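Local coordinates for diol-dehydratase (Roseburia inulinivorans, PDB 5I2A), which probably works as a B12-independent glycyl radical lyase that dehydrates 1,2-propanediol, at residues T87-F91 against Q277-S281; R106-F111 against A335-Y341; D428-N432 against V443-T447; G437-P441 against L693-S697. The contacts are given in a common frame with arbitrary orientation. Numbering follows the deposited sequence.

Overall arrangement
Interaction 4 is the most central contact, its centre about 6 Å from the centre of the chain; interactions 1 and 2 are buried further out, and interaction 3 is only partly buried, its centre about 20 Å from the chain centre. The chemistry follows the place. Interaction 4 is apolar and sulfur-aromatic between its segments, beside a bound ethanediol. Interactions 1 and 2 use side chains to satisfy backbone groups, D109 in interaction 2 carrying the charge. Interaction 3 relies on a salt bridge and a water. Interactions 2 and 4 touch, S697 OG meeting E336 O and A339 N. Interactions 3 and 4 adjoin in sequence through strand 440-442, without other touch.

Interaction 1: T87-F91 against Q277-S281; sequences TYPEF and QIESS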
loop_
_atom_site.group_PDB
_atom_site.type_symbol
_atom_site.label_atom_id
_atom_site.label_comp_id
_atom_site.label_asym_id
_atom_site.label_seq_id
_atom_site.Cartn_x
_atom_site.Cartn_y
_atom_site.Cartn_z
ATOM N N THR A 87 -9.642 -3.046 24.173
ATOM C CA THR A 87 -10.356 -2.902 22.908
ATOM C C THR A 87 -9.394 -2.552 21.770
ATOM O O THR A 87 -8.264 -2.139 22.003
ATOM C CB THR A 87 -11.464 -1.823 22.978
ATOM O OG1 THR A 87 -10.876 -0.533 23.172
ATOM C CG2 THR A 87 -12.434 -2.119 24.129
ATOM N N TYR A 88 -9.848 -2.766 20.543
ATOM C CA TYR A 88 -8.978 -2.732 19.374
ATOM C C TYR A 88 -9.662 -1.929 18.256
ATOM O O TYR A 88 -10.097 -2.482 17.240
ATOM C CB TYR A 88 -8.622 -4.179 18.938
ATOM C CG TYR A 88 -7.867 -4.929 20.028
ATOM C CD1 TYR A 88 -8.527 -5.381 21.167
ATOM C CD2 TYR A 88 -6.493 -5.161 19.933
ATOM C CE1 TYR A 88 -7.852 -6.016 22.188
ATOM C CE2 TYR A 88 -5.802 -5.817 20.944
ATOM C CZ TYR A 88 -6.497 -6.244 22.074
ATOM O OH TYR A 88 -5.860 -6.879 23.099
ATOM N N PRO A 89 -9.770 -0.607 18.451
ATOM C CA PRO A 89 -10.505 0.232 17.500
ATOM C C PRO A 89 -9.851 0.301 16.119
ATOM O O PRO A 89 -10.511 0.739 15.181
ATOM C CB PRO A 89 -10.495 1.616 18.168
ATOM C CG PRO A 89 -9.267 1.618 19.000
ATOM C CD PRO A 89 -9.167 0.190 19.533
ATOM N N GLU A 90 -8.593 -0.117 15.993
ATOM C CA GLU A 90 -7.934 -0.128 14.684
ATOM C C GLU A 90 -8.656 -1.086 13.722
ATOM O O GLU A 90 -8.562 -0.941 12.507
ATOM C CB GLU A 90 -6.449 -0.508 14.805
ATOM C CG GLU A 90 -6.167 -1.948 15.242
ATOM C CD GLU A 90 -5.916 -2.088 16.750
ATOM O OE1 GLU A 90 -5.035 -2.876 17.145
ATOM O OE2 GLU A 90 -6.604 -1.414 17.535
ATOM N N PHE A 91 -9.376 -2.061 14.267
ATOM C CA PHE A 91 -10.114 -3.005 13.423
ATOM C C PHE A 91 -11.574 -2.587 13.307
ATOM O O PHE A 91 -12.080 -2.443 12.207
ATOM C CB PHE A 91 -9.996 -4.436 13.960
ATOM C CG PHE A 91 -8.572 -4.908 14.087
ATOM C CD1 PHE A 91 -7.785 -5.083 12.961
ATOM C CD2 PHE A 91 -8.012 -5.147 15.334
ATOM C CE1 PHE A 91 -6.451 -5.492 13.070
ATOM C CE2 PHE A 91 -6.693 -5.564 15.456
ATOM C CZ PHE A 91 -5.911 -5.739 14.332
ATOM N N GLN A 277 -1.117 -10.766 21.851
ATOM C CA GLN A 277 -2.553 -10.496 21.922
ATOM C C GLN A 277 -2.864 -9.084 22.430
ATOM O O GLN A 277 -4.022 -8.674 22.506
ATOM C CB GLN A 277 -3.232 -11.574 22.778
ATOM C CG GLN A 277 -3.062 -12.948 22.096
ATOM C CD GLN A 277 -3.687 -14.084 22.837
ATOM O OE1 GLN A 277 -4.876 -14.341 22.701
ATOM N NE2 GLN A 277 -2.877 -14.802 23.611
ATOM N N ILE A 278 -1.811 -8.348 22.749
ATOM C CA ILE A 278 -1.888 -6.907 22.907
ATOM C C ILE A 278 -1.643 -6.240 21.540
ATOM O O ILE A 278 -2.345 -5.315 21.167
ATOM C CB ILE A 278 -0.862 -6.403 23.948
ATOM C CG1 ILE A 278 -1.249 -6.879 25.355
ATOM C CG2 ILE A 278 -0.733 -4.882 23.917
ATOM C CD1 ILE A 278 -0.212 -6.503 26.418
ATOM N N GLU A 279 -0.655 -6.738 20.801
ATOM C CA GLU A 279 -0.330 -6.199 19.482
ATOM C C GLU A 279 -1.534 -6.279 18.558
ATOM O O GLU A 279 -1.826 -5.337 17.841
ATOM C CB GLU A 279 0.859 -6.935 18.833
ATOM C CG GLU A 279 1.291 -6.255 17.523
ATOM C CD GLU A 279 2.395 -6.986 16.763
ATOM O OE1 GLU A 279 2.454 -8.236 16.823
ATOM O OE2 GLU A 279 3.208 -6.282 16.118
ATOM N N SER A 280 -2.231 -7.412 18.599
ATOM C CA SER A 280 -3.435 -7.618 17.806
ATOM C C SER A 280 -4.465 -8.439 18.577
ATOM O O SER A 280 -4.101 -9.251 19.417
ATOM C CB SER A 280 -3.093 -8.322 16.488
ATOM O OG SER A 280 -4.268 -8.688 15.806
ATOM N N SER A 281 -5.739 -8.244 18.269
ATOM C CA SER A 281 -6.820 -9.015 18.896
ATOM C C SER A 281 -7.116 -10.348 18.206
ATOM O O SER A 281 -8.074 -11.026 18.567
ATOM C CB SER A 281 -8.109 -8.185 18.940
ATOM O OG SER A 281 -8.386 -7.632 17.670
HETATM O O HOH W 1 -3.251 -4.198 15.616
#
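Y88 has the most surface covered here, and it works with both its ring and its hydroxyl. With chi1 in the m well, the side chain reaches across to the end of helix 262-279, where its OH donates to Q277 O at 2.6 Å. The carbonyl of the next residue lies at the ring edge, I278 O being 3.5 Å from Y88 CE2. Over one face sits S281: its CB is 3.5 Å from the centroid of the Y88 ring and only 13° off the normal, a well-centred CH-pi contact. The chain can bring S281 there because S280 is the first residue to leave the helical conformation. S281 OG lies 3.4 Å from F91 CD2, but its hydrogen bonds go to N162 and G163. F91 also packs its CZ 3.7 Å from S280 OG, and its backbone N bonds to Y88 O at 3.1 Å, so the two aromatic residues approach the helix end from one tight turn. Alongside, a water donates to E90 OE1 at 2.7 Å and to E279 O at 2.9 Å, bridging the segments. Around this, R33 of helix 32-43 binds both E90 and the carbonyl of I278, while I278 and E279 pack on helix 49-63; the loop holding Y88 is thus fitted between helix 32-43 and the C-terminal end of helix 262-279.

Interaction 2: R106-F111 against A335-Y341; sequences RSADPF and AEGFAGY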
loop_
_atom_site.group_PDB
_atom_site.type_symbol
_atom_site.label_atom_id
_atom_site.label_comp_id
_atom_site.label_asym_id
_atom_site.label_seq_id
_atom_site.Cartn_x
_atom_site.Cartn_y
_atom_site.Cartn_z
ATOM N N ARG A 106 -26.066 -9.186 28.128
ATOM C CA ARG A 106 -26.392 -9.919 26.912
ATOM C C ARG A 106 -26.266 -11.421 27.152
ATOM O O ARG A 106 -25.585 -11.859 28.072
ATOM C CB ARG A 106 -25.497 -9.480 25.740
ATOM C CG ARG A 106 -24.024 -9.851 25.888
ATOM C CD ARG A 106 -23.173 -9.279 24.744
ATOM N NE ARG A 106 -21.849 -9.888 24.708
ATOM C CZ ARG A 106 -20.931 -9.628 23.787
ATOM N NH1 ARG A 106 -21.191 -8.748 22.821
ATOM N NH2 ARG A 106 -19.759 -10.254 23.828
ATOM N N SER A 107 -26.920 -12.206 26.308
ATOM C CA SER A 107 -27.044 -13.638 26.533
ATOM C C SER A 107 -25.759 -14.432 26.240
ATOM O O SER A 107 -25.550 -15.499 26.816
ATOM C CB SER A 107 -28.185 -14.190 25.688
ATOM O OG SER A 107 -27.907 -14.012 24.317
ATOM N N ALA A 108 -24.907 -13.931 25.349
ATOM C CA ALA A 108 -23.638 -14.624 25.086
ATOM C C ALA A 108 -22.431 -13.794 25.501
ATOM O O ALA A 108 -22.299 -12.646 25.090
ATOM C CB ALA A 108 -23.536 -15.000 23.621
ATOM N N ASP A 109 -21.557 -14.386 26.315
ATOM C CA ASP A 109 -20.312 -13.752 26.746
ATOM C C ASP A 109 -20.502 -12.282 27.186
ATOM O O ASP A 109 -19.941 -11.378 26.574
ATOM C CB ASP A 109 -19.251 -13.817 25.620
ATOM C CG ASP A 109 -18.705 -15.247 25.373
ATOM O OD1 ASP A 109 -19.357 -16.242 25.763
ATOM O OD2 ASP A 109 -17.620 -15.373 24.759
ATOM N N PRO A 110 -21.282 -12.046 28.256
ATOM C CA PRO A 110 -21.450 -10.666 28.730
ATOM C C PRO A 110 -20.158 -10.082 29.314
ATOM O O PRO A 110 -19.307 -10.825 29.800
ATOM C CB PRO A 110 -22.533 -10.791 29.812
ATOM C CG PRO A 110 -22.371 -12.239 30.336
ATOM C CD PRO A 110 -22.024 -13.023 29.083
ATOM N N PHE A 111 -20.019 -8.761 29.240
ATOM C CA PHE A 111 -18.892 -8.034 29.823
ATOM C C PHE A 111 -19.403 -6.815 30.596
ATOM O O PHE A 111 -20.286 -6.110 30.111
ATOM C CB PHE A 111 -17.913 -7.536 28.748
ATOM C CG PHE A 111 -16.983 -8.580 28.203
ATOM C CD1 PHE A 111 -17.408 -9.475 27.234
ATOM C CD2 PHE A 111 -15.664 -8.626 28.617
ATOM C CE1 PHE A 111 -16.539 -10.424 26.699
ATOM C CE2 PHE A 111 -14.792 -9.582 28.099
ATOM C CZ PHE A 111 -15.237 -10.482 27.134
ATOM N N ALA A 335 -20.346 -13.182 18.855
ATOM C CA ALA A 335 -20.090 -13.915 20.092
ATOM C C ALA A 335 -20.830 -15.240 20.149
ATOM O O ALA A 335 -20.358 -16.196 20.755
ATOM C CB ALA A 335 -20.463 -13.068 21.282
ATOM N N GLU A 336 -21.979 -15.303 19.491
ATOM C CA GLU A 336 -22.751 -16.530 19.451
ATOM C C GLU A 336 -22.035 -17.630 18.687
ATOM O O GLU A 336 -22.296 -18.804 18.913
ATOM C CB GLU A 336 -24.118 -16.275 18.838
ATOM C CG GLU A 336 -24.959 -15.376 19.709
ATOM C CD GLU A 336 -26.404 -15.424 19.333
ATOM O OE1 GLU A 336 -26.692 -15.559 18.125
ATOM O OE2 GLU A 336 -27.247 -15.343 20.247
ATOM N N GLY A 337 -21.125 -17.245 17.797
ATOM C CA GLY A 337 -20.348 -18.225 17.057
ATOM C C GLY A 337 -19.031 -18.585 17.720
ATOM O O GLY A 337 -18.365 -19.527 17.300
ATOM N N PHE A 338 -18.648 -17.818 18.740
ATOM C CA PHE A 338 -17.421 -18.066 19.488
ATOM C C PHE A 338 -17.722 -18.050 21.001
ATOM O O PHE A 338 -17.042 -17.380 21.764
ATOM C CB PHE A 338 -16.342 -17.009 19.179
ATOM C CG PHE A 338 -15.903 -16.938 17.729
ATOM C CD1 PHE A 338 -14.939 -17.796 17.237
ATOM C CD2 PHE A 338 -16.424 -15.968 16.879
ATOM C CE1 PHE A 338 -14.502 -17.702 15.905
ATOM C CE2 PHE A 338 -16.002 -15.868 15.554
ATOM C CZ PHE A 338 -15.039 -16.736 15.069
ATOM N N ALA A 339 -18.747 -18.768 21.426
ATOM C CA ALA A 339 -19.298 -18.560 22.773
ATOM C C ALA A 339 -18.458 -19.259 23.837
ATOM O O ALA A 339 -17.920 -20.325 23.588
ATOM C CB ALA A 339 -20.727 -19.050 22.833
ATOM N N GLY A 340 -18.362 -18.661 25.019
ATOM C CA GLY A 340 -17.669 -19.295 26.134
ATOM C C GLY A 340 -16.359 -18.613 26.502
ATOM O O GLY A 340 -15.558 -19.170 27.227
ATOM N N TYR A 341 -16.152 -17.405 25.988
ATOM C CA TYR A 341 -14.961 -16.606 26.291
ATOM C C TYR A 341 -13.631 -17.234 25.841
ATOM O O TYR A 341 -12.586 -16.839 26.328
ATOM C CB TYR A 341 -14.866 -16.322 27.794
ATOM C CG TYR A 341 -16.037 -15.568 28.396
ATOM C CD1 TYR A 341 -16.234 -14.228 28.127
ATOM C CD2 TYR A 341 -16.917 -16.200 29.268
ATOM C CE1 TYR A 341 -17.287 -13.526 28.692
ATOM C CE2 TYR A 341 -17.971 -15.508 29.853
ATOM C CZ TYR A 341 -18.149 -14.171 29.564
ATOM O OH TYR A 341 -19.190 -13.489 30.127
HETATM O O HOH W 2 -27.223 -16.073 22.807
HETATM O O HOH W 3 -17.358 -14.528 22.155
#
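Neither segment is a regular strand, and both bend sharply where they meet. The CA atoms come closest at A108 and E336 (6.0 Å) and at D109 and Y341 (6.1 Å). D109 (phi/psi 45/63) and Y341 (63/18) both take left-handed backbone conformations, as does G340 with phi at 110°, a geometry in which a CB would jam against the preceding carbonyl O. This turn presents two consecutive NH groups to the D109 carboxylate: G340 N donates to D109 OD1 at 2.7 Å and Y341 N to D109 OD2 at 2.8 Å. A water 2.8 Å from D109 OD2 extends the link to F338 O, 2.9 Å from that water. The Y341 ring then lies against D109, its OH donating to P110 O at 2.7 Å and its edge pointing at the face of F111 in an offset edge-to-face pair, centroids 5.6 Å apart, planes at 76°. At the other end A108 CB meets A335 CB at 4.3 Å. R106 holds its own loop in shape, NE and NH2 lying 3.1 and 3.0 Å from D109 O, while NH1 binds E99 and R330 O. The 335-341 loop joins the 106-111 loop to the region of the glycine-radical loop: A339 O is hydrogen-bonded to Y818 OH, next to G817, the predicted radical site, though the radical is absent from this structure.

Interaction 3: D428-N432 against V443-T447; sequences DEARN and VPGKT
Build 428-431 as the closing turn of helix 427-431, N432 leaving it (phi/psi -98/22) with its N still bonded to E429 O at 2.9 Å. Opposite, V443 to K446 form a type II beta turn, P444 at -71/147 and G445 at 76/8, with T447 OG1 donating to V443 O at 2.9 Å. The CA atoms of E429 and V443 are 5.9 Å apart. The contact brings the end of helix 427-431 against the turn that follows the antiparallel hairpin of strands 434-436 and 440-442, whose connecting loop carries C438 of interaction 4. E429 (chi1 m, chi2 t) and K446 (m, then t throughout) extend to a salt bridge, K446 NZ to E429 OE2 2.7 Å; E429 OE1 is taken by Y548 OH and T426 N. E429 CB rests 3.7 Å from V443 CG1. N432, chi1 t, reaches a water with ND2 at 3.1 Å, and that water donates to P444 O at 2.9 Å; N432 OD1 accepts from R289. P444 CD lies 3.2 Å from N432 O.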
loop_
_atom_site.group_PDB
_atom_site.type_symbol
_atom_site.label_atom_id
_atom_site.label_comp_id
_atom_site.label_asym_id
_atom_site.label_seq_id
_atom_site.Cartn_x
_atom_site.Cartn_y
_atom_site.Cartn_z
ATOM N N ASP A 428 9.948 -32.985 6.815
ATOM C CA ASP A 428 10.497 -32.597 8.115
ATOM C C ASP A 428 9.612 -31.530 8.782
ATOM O O ASP A 428 9.460 -31.507 9.995
ATOM C CB ASP A 428 11.919 -32.033 7.993
ATOM C CG ASP A 428 12.980 -33.102 7.696
ATOM O OD1 ASP A 428 12.660 -34.297 7.657
ATOM O OD2 ASP A 428 14.151 -32.721 7.527
ATOM N N GLU A 429 9.083 -30.617 7.981
ATOM C CA GLU A 429 8.252 -29.542 8.515
ATOM C C GLU A 429 6.929 -30.122 8.994
ATOM O O GLU A 429 6.490 -29.844 10.095
ATOM C CB GLU A 429 8.025 -28.457 7.456
ATOM C CG GLU A 429 9.253 -27.594 7.223
ATOM C CD GLU A 429 9.134 -26.711 5.987
ATOM O OE1 GLU A 429 8.281 -26.989 5.116
ATOM O OE2 GLU A 429 9.905 -25.746 5.888
ATOM N N ALA A 430 6.327 -30.950 8.153
ATOM C CA ALA A 430 5.016 -31.507 8.416
ATOM C C ALA A 430 5.051 -32.348 9.682
ATOM O O ALA A 430 4.108 -32.329 10.471
ATOM C CB ALA A 430 4.539 -32.345 7.219
ATOM N N ARG A 431 6.156 -33.062 9.884
ATOM C CA ARG A 431 6.322 -33.891 11.071
ATOM C C ARG A 431 6.335 -33.081 12.346
ATOM O O ARG A 431 6.063 -33.608 13.422
ATOM C CB ARG A 431 7.615 -34.708 10.989
ATOM C CG ARG A 431 7.383 -36.100 10.468
ATOM C CD ARG A 431 8.661 -36.922 10.429
ATOM N NE ARG A 431 8.475 -38.128 9.634
ATOM C CZ ARG A 431 9.469 -38.900 9.216
ATOM N NH1 ARG A 431 10.725 -38.590 9.521
ATOM N NH2 ARG A 431 9.211 -39.990 8.506
ATOM N N ASN A 432 6.664 -31.804 12.224
ATOM C CA ASN A 432 6.705 -30.935 13.377
ATOM C C ASN A 432 5.422 -30.121 13.526
ATOM O O ASN A 432 5.418 -29.082 14.174
ATOM C CB ASN A 432 7.908 -29.999 13.291
ATOM C CG ASN A 432 8.191 -29.319 14.606
ATOM O OD1 ASN A 432 8.188 -29.967 15.640
ATOM N ND2 ASN A 432 8.380 -27.998 14.582
ATOM N N VAL A 443 2.451 -25.895 9.931
ATOM C CA VAL A 443 3.888 -25.905 10.221
ATOM C C VAL A 443 4.195 -24.669 11.048
ATOM O O VAL A 443 4.038 -23.555 10.572
ATOM C CB VAL A 443 4.728 -25.907 8.924
ATOM C CG1 VAL A 443 6.223 -25.766 9.244
ATOM C CG2 VAL A 443 4.439 -27.175 8.115
ATOM N N PRO A 444 4.612 -24.853 12.299
ATOM C CA PRO A 444 4.751 -23.700 13.192
ATOM C C PRO A 444 5.926 -22.807 12.816
ATOM O O PRO A 444 6.911 -23.304 12.307
ATOM C CB PRO A 444 4.988 -24.348 14.574
ATOM C CG PRO A 444 5.609 -25.645 14.263
ATOM C CD PRO A 444 4.980 -26.113 12.959
ATOM N N GLY A 445 5.789 -21.510 13.047
ATOM C CA GLY A 445 6.861 -20.558 12.857
ATOM C C GLY A 445 7.159 -20.203 11.409
ATOM O O GLY A 445 8.140 -19.524 11.142
ATOM N N LYS A 446 6.324 -20.661 10.481
ATOM C CA LYS A 446 6.566 -20.465 9.052
ATOM C C LYS A 446 5.306 -20.114 8.259
ATOM O O LYS A 446 5.341 -20.039 7.027
ATOM C CB LYS A 446 7.184 -21.738 8.437
ATOM C CG LYS A 446 8.556 -22.121 9.001
ATOM C CD LYS A 446 9.171 -23.307 8.256
ATOM C CE LYS A 446 10.567 -23.599 8.779
ATOM N NZ LYS A 446 11.230 -24.682 8.007
ATOM N N THR A 447 4.196 -19.917 8.958
ATOM C CA THR A 447 2.896 -19.898 8.303
ATOM C C THR A 447 2.041 -18.687 8.680
ATOM O O THR A 447 2.010 -18.257 9.840
ATOM C CB THR A 447 2.116 -21.204 8.625
ATOM O OG1 THR A 447 2.897 -22.343 8.221
ATOM C CG2 THR A 447 0.749 -21.249 7.915
HETATM O O HOH W 4 8.391 -25.803 12.329
#

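Interaction 4: G437-P441 against L693-S697; sequences GCVEP and LYPVS. With EDO (1,2-ethanediol), chain C.
Set G437 at phi/psi 61/-109, C438 at -90/-65 and V439 at -145/18, running into strand 440-442 with E440 folded back so that its OE1 accepts from C438 N (2.9 Å) and V439 N (2.8 Å). The CA atoms of C438 and V696 stand 7.4 Å apart, those of V439 and Y694 7.6 Å. Past L693, Y694 (chi1 p) turns one ring face to C438 CB, which is 4.2 Å from Y694 CD1; C438 SG is 5.1 Å from the ring centroid, an oblique sulfur-aromatic contact. V439 CG2 meets Y694 CD2 at 3.4 Å; Y694 OH lies 3.1 Å from E440 CD but bonds to H451 O. V696, at 49/-127, places CG2 4.3 Å from C438 SG. S697 OG turns to E336 O and A339 N. Ethanediol O1 donates to E440 OE2 at 2.6 Å; H166, H283, S284 and D452 also bind it. G-C-V-E is the Cys loop of glycyl radical enzymes, whose cysteine carries the thiyl radical in relatives; the ethanediol, probably from the crystallisation liquor, occupies a pocket consistent with the substrate site.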
loop_
_atom_site.group_PDB
_atom_site.type_symbol
_atom_site.label_atom_id
_atom_site.label_comp_id
_atom_site.label_asym_id
_atom_site.label_seq_id
_atom_site.Cartn_x
_atom_site.Cartn_y
_atom_site.Cartn_z
ATOM N N GLY A 437 -5.860 -23.142 16.997
ATOM C CA GLY A 437 -7.243 -22.888 17.357
ATOM C C GLY A 437 -8.049 -24.139 17.693
ATOM O O GLY A 437 -7.839 -24.752 18.735
ATOM N N CYS A 438 -8.969 -24.507 16.808
ATOM C CA CYS A 438 -9.828 -25.670 17.015
ATOM C C CYS A 438 -9.214 -26.967 16.457
ATOM O O CYS A 438 -8.919 -27.880 17.215
ATOM C CB CYS A 438 -11.203 -25.438 16.385
ATOM S SG CYS A 438 -12.224 -24.194 17.255
ATOM N N VAL A 439 -9.030 -27.046 15.137
ATOM C CA VAL A 439 -8.573 -28.285 14.504
ATOM C C VAL A 439 -7.642 -28.052 13.304
ATOM O O VAL A 439 -7.430 -28.955 12.493
ATOM C CB VAL A 439 -9.756 -29.138 14.016
ATOM C CG1 VAL A 439 -10.645 -29.597 15.172
ATOM C CG2 VAL A 439 -10.557 -28.391 12.978
ATOM N N GLU A 440 -7.070 -26.855 13.205
ATOM C CA GLU A 440 -6.375 -26.452 11.985
ATOM C C GLU A 440 -4.862 -26.702 12.056
ATOM O O GLU A 440 -4.161 -26.066 12.819
ATOM C CB GLU A 440 -6.662 -24.970 11.682
ATOM C CG GLU A 440 -8.146 -24.601 11.743
ATOM C CD GLU A 440 -8.528 -23.891 13.036
ATOM O OE1 GLU A 440 -9.188 -24.507 13.898
ATOM O OE2 GLU A 440 -8.192 -22.706 13.173
ATOM N N PRO A 441 -4.355 -27.640 11.255
ATOM C CA PRO A 441 -2.929 -27.976 11.365
ATOM C C PRO A 441 -2.013 -26.992 10.642
ATOM O O PRO A 441 -2.400 -26.401 9.636
ATOM C CB PRO A 441 -2.853 -29.370 10.728
ATOM C CG PRO A 441 -3.988 -29.428 9.792
ATOM C CD PRO A 441 -5.073 -28.522 10.324
ATOM N N LEU A 693 -13.684 -27.993 7.885
ATOM C CA LEU A 693 -15.036 -28.429 8.198
ATOM C C LEU A 693 -15.178 -28.522 9.720
ATOM O O LEU A 693 -15.053 -29.588 10.313
ATOM C CB LEU A 693 -15.356 -29.772 7.531
ATOM C CG LEU A 693 -15.249 -29.808 6.001
ATOM C CD1 LEU A 693 -15.192 -31.227 5.466
ATOM C CD2 LEU A 693 -16.375 -29.024 5.347
ATOM N N TYR A 694 -15.430 -27.381 10.340
ATOM C CA TYR A 694 -15.625 -27.322 11.775
ATOM C C TYR A 694 -16.527 -26.141 12.113
ATOM O O TYR A 694 -16.660 -25.219 11.315
ATOM C CB TYR A 694 -14.289 -27.224 12.509
ATOM C CG TYR A 694 -13.475 -25.951 12.323
ATOM C CD1 TYR A 694 -13.760 -24.806 13.063
ATOM C CD2 TYR A 694 -12.360 -25.924 11.475
ATOM C CE1 TYR A 694 -12.994 -23.675 12.945
ATOM C CE2 TYR A 694 -11.566 -24.772 11.356
ATOM C CZ TYR A 694 -11.896 -23.652 12.088
ATOM O OH TYR A 694 -11.146 -22.505 12.001
ATOM N N PRO A 695 -17.179 -26.193 13.276
ATOM C CA PRO A 695 -18.243 -25.210 13.519
ATOM C C PRO A 695 -18.000 -24.156 14.597
ATOM O O PRO A 695 -18.774 -23.202 14.639
ATOM C CB PRO A 695 -19.403 -26.097 13.950
ATOM C CG PRO A 695 -18.711 -27.132 14.806
ATOM C CD PRO A 695 -17.361 -27.395 14.112
ATOM N N VAL A 696 -16.979 -24.320 15.436
ATOM C CA VAL A 696 -16.862 -23.540 16.671
ATOM C C VAL A 696 -18.232 -23.634 17.362
ATOM O O VAL A 696 -18.732 -24.739 17.509
ATOM C CB VAL A 696 -16.411 -22.092 16.434
ATOM C CG1 VAL A 696 -15.802 -21.521 17.728
ATOM C CG2 VAL A 696 -15.355 -22.048 15.325
ATOM N N SER A 697 -18.872 -22.528 17.744
ATOM C CA SER A 697 -20.235 -22.666 18.264
ATOM C C SER A 697 -21.263 -22.102 17.273
ATOM O O SER A 697 -22.432 -21.917 17.610
ATOM C CB SER A 697 -20.385 -21.982 19.636
ATOM O OG SER A 697 -20.325 -20.566 19.561
HETATM C C1 EDO C . -10.662 -21.580 15.364
HETATM O O1 EDO C . -9.269 -21.356 15.163
HETATM C C2 EDO C . -11.224 -20.359 16.099
HETATM O O2 EDO C . -11.223 -19.181 15.266
#